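Local atomic coordinates of 39 kDa initiator binding protein (Trichomonas vaginalis, PDB entry 1PP7), a protein that binds the initiator (Inr) element of core promoters through the DNA-binding domain modelled here, and so probably directs transcription initiation. Residues 56-59 against 65-68. Residues are numbered along the deposited sequence; the frame is centred on the assembly and turned at random.
Sequences GLSW and FKMK
Phe65 turns its ring edge toward the face of the Trp59 indole, a T-shaped pair with the planes at 79° and the six-membered rings 5.8 Å apart between centroids. Phe65 CD1 lies 4.1 Å from Trp59 CZ3, while on the phenyl ring's other flank Phe65 CD2 meets Leu57 CD1 at 3.8 Å; the rings of Trp105 and Phe110 also pack against it. This is the antiparallel beta hairpin of the initiator-binding domain, a helix-turn-helix relative, with strand 57-59 at the border of the sheet and strand 65-67 passing the pairing on to strand 102-106. Leu57 and Met67 form a non-hydrogen-bonded pair and lie side by side on the same face as the two rings. With CG anti to the backbone N (chi1 -172°), Leu57 brings CD1 to 3.4 Å from Met67 CB and reaches the leucines of helix 34-45. Ser58 and Lys66, on the other face, are the hydrogen-bonded pair: Ser58 N gives to Lys66 O at 3.1 Å and Lys66 N returns to Ser58 O at 3.0 Å. Where the preceding helix gives way to the strand, Lys68 N, N-cap of helix 69-76, bonds to Gly56 O at 2.8 Å, and Met67 CA-H leans on the same oxygen.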
ATOM      1  N   GLY C  56      -0.150  -2.134  -8.847  1.00 39.94           N
ATOM      2  CA  GLY C  56      -0.793  -3.342  -8.390  1.00 40.32           C
ATOM      3  C   GLY C  56      -1.072  -3.172  -6.909  1.00 38.13           C
ATOM      4  O   GLY C  56      -0.340  -3.682  -6.058  1.00 37.67           O
ATOM      5  N   LEU C  57      -2.132  -2.414  -6.640  1.00 34.72           N
ATOM      6  CA  LEU C  57      -2.624  -2.102  -5.322  1.00 31.90           C
ATOM      7  C   LEU C  57      -4.011  -1.520  -5.543  1.00 32.09           C
ATOM      8  O   LEU C  57      -4.130  -0.356  -5.902  1.00 31.47           O
ATOM      9  CB  LEU C  57      -1.724  -1.077  -4.638  1.00 30.58           C
ATOM     10  CG  LEU C  57      -2.056  -0.827  -3.181  1.00 28.85           C
ATOM     11  CD1 LEU C  57      -2.248  -2.173  -2.538  1.00 28.46           C
ATOM     12  CD2 LEU C  57      -0.950   0.003  -2.501  1.00 31.33           C
ATOM     13  N   SER C  58      -5.045  -2.349  -5.348  1.00 32.55           N
ATOM     14  CA  SER C  58      -6.444  -1.933  -5.517  1.00 34.98           C
ATOM     15  C   SER C  58      -7.496  -2.713  -4.711  1.00 31.62           C
ATOM     16  O   SER C  58      -7.320  -3.878  -4.372  1.00 29.27           O
ATOM     17  CB  SER C  58      -6.843  -1.928  -7.022  1.00 35.61           C
ATOM     18  OG  SER C  58      -6.543  -3.136  -7.667  1.00 37.57           O
ATOM     19  N   TRP C  59      -8.590  -2.042  -4.376  1.00 32.82           N
ATOM     20  CA  TRP C  59      -9.659  -2.711  -3.636  1.00 33.41           C
ATOM     21  C   TRP C  59     -10.413  -3.672  -4.558  1.00 36.39           C
ATOM     22  O   TRP C  59     -10.689  -3.372  -5.734  1.00 37.80           O
ATOM     23  CB  TRP C  59     -10.673  -1.704  -3.099  1.00 26.78           C
ATOM     24  CG  TRP C  59     -10.121  -0.744  -2.075  1.00 33.67           C
ATOM     25  CD1 TRP C  59      -9.818   0.582  -2.272  1.00 29.90           C
ATOM     26  CD2 TRP C  59      -9.848  -1.021  -0.684  1.00 26.94           C
ATOM     27  NE1 TRP C  59      -9.384   1.132  -1.093  1.00 37.55           N
ATOM     28  CE2 TRP C  59      -9.395   0.174  -0.107  1.00 30.94           C
ATOM     29  CE3 TRP C  59      -9.953  -2.163   0.120  1.00 30.73           C
ATOM     30  CZ2 TRP C  59      -9.040   0.265   1.220  1.00 24.90           C
ATOM     31  CZ3 TRP C  59      -9.606  -2.079   1.442  1.00 27.92           C
ATOM     32  CH2 TRP C  59      -9.150  -0.872   1.983  1.00 30.86           C
ATOM     33  N   PHE C  65      -8.250  -5.993  -0.521  1.00 29.26           N
ATOM     34  CA  PHE C  65      -7.450  -5.385  -1.582  1.00 24.04           C
ATOM     35  C   PHE C  65      -6.444  -6.427  -2.022  1.00 22.65           C
ATOM     36  O   PHE C  65      -6.193  -7.414  -1.332  1.00 20.57           O
ATOM     37  CB  PHE C  65      -6.709  -4.090  -1.114  1.00 26.54           C
ATOM     38  CG  PHE C  65      -5.717  -4.280   0.037  1.00 26.28           C
ATOM     39  CD1 PHE C  65      -6.159  -4.229   1.386  1.00 27.39           C
ATOM     40  CD2 PHE C  65      -4.348  -4.374  -0.214  1.00 24.67           C
ATOM     41  CE1 PHE C  65      -5.264  -4.260   2.448  1.00 26.16           C
ATOM     42  CE2 PHE C  65      -3.418  -4.405   0.843  1.00 26.10           C
ATOM     43  CZ  PHE C  65      -3.879  -4.347   2.183  1.00 31.67           C
ATOM     44  N   LYS C  66      -5.885  -6.215  -3.202  1.00 21.87           N
ATOM     45  CA  LYS C  66      -4.902  -7.117  -3.714  1.00 21.76           C
ATOM     46  C   LYS C  66      -3.758  -6.223  -4.025  1.00 23.97           C
ATOM     47  O   LYS C  66      -3.962  -5.024  -4.238  1.00 21.90           O
ATOM     48  CB  LYS C  66      -5.382  -7.805  -4.983  1.00 21.72           C
ATOM     49  CG  LYS C  66      -5.887  -6.863  -6.101  1.00 28.68           C
ATOM     50  CD  LYS C  66      -5.978  -7.697  -7.394  1.00 30.43           C
ATOM     51  CE  LYS C  66      -7.044  -7.175  -8.383  1.00 39.46           C
ATOM     52  NZ  LYS C  66      -6.929  -7.825  -9.782  1.00 39.89           N
ATOM     53  N   MET C  67      -2.557  -6.796  -4.082  1.00 27.01           N
ATOM     54  CA  MET C  67      -1.396  -5.992  -4.374  1.00 30.67           C
ATOM     55  C   MET C  67      -0.286  -6.873  -4.875  1.00 31.88           C
ATOM     56  O   MET C  67      -0.369  -8.091  -4.770  1.00 29.74           O
ATOM     57  CB  MET C  67      -0.923  -5.235  -3.096  1.00 32.87           C
ATOM     58  CG  MET C  67      -0.139  -6.065  -2.071  1.00 31.35           C
ATOM     59  SD  MET C  67       0.483  -5.003  -0.657  1.00 39.57           S
ATOM     60  CE  MET C  67      -0.400  -5.614   0.674  1.00 22.48           C
ATOM     61  N   LYS C  68       0.722  -6.232  -5.475  1.00 34.81           N
ATOM     62  CA  LYS C  68       1.929  -6.902  -5.906  1.00 36.59           C
ATOM     63  C   LYS C  68       2.960  -6.343  -4.887  1.00 35.31           C
ATOM     64  O   LYS C  68       3.443  -5.218  -5.018  1.00 33.30           O
ATOM     65  CB  LYS C  68       2.255  -6.501  -7.342  1.00 43.26           C
ATOM     66  CG  LYS C  68       1.357  -7.160  -8.375  1.00 50.53           C
ATOM     67  CD  LYS C  68       2.014  -7.164  -9.746  1.00 57.15           C
ATOM     68  CE  LYS C  68       1.108  -7.864 -10.779  1.00 64.62           C
ATOM     69  NZ  LYS C  68       1.739  -8.242 -12.102  1.00 67.25           N
TER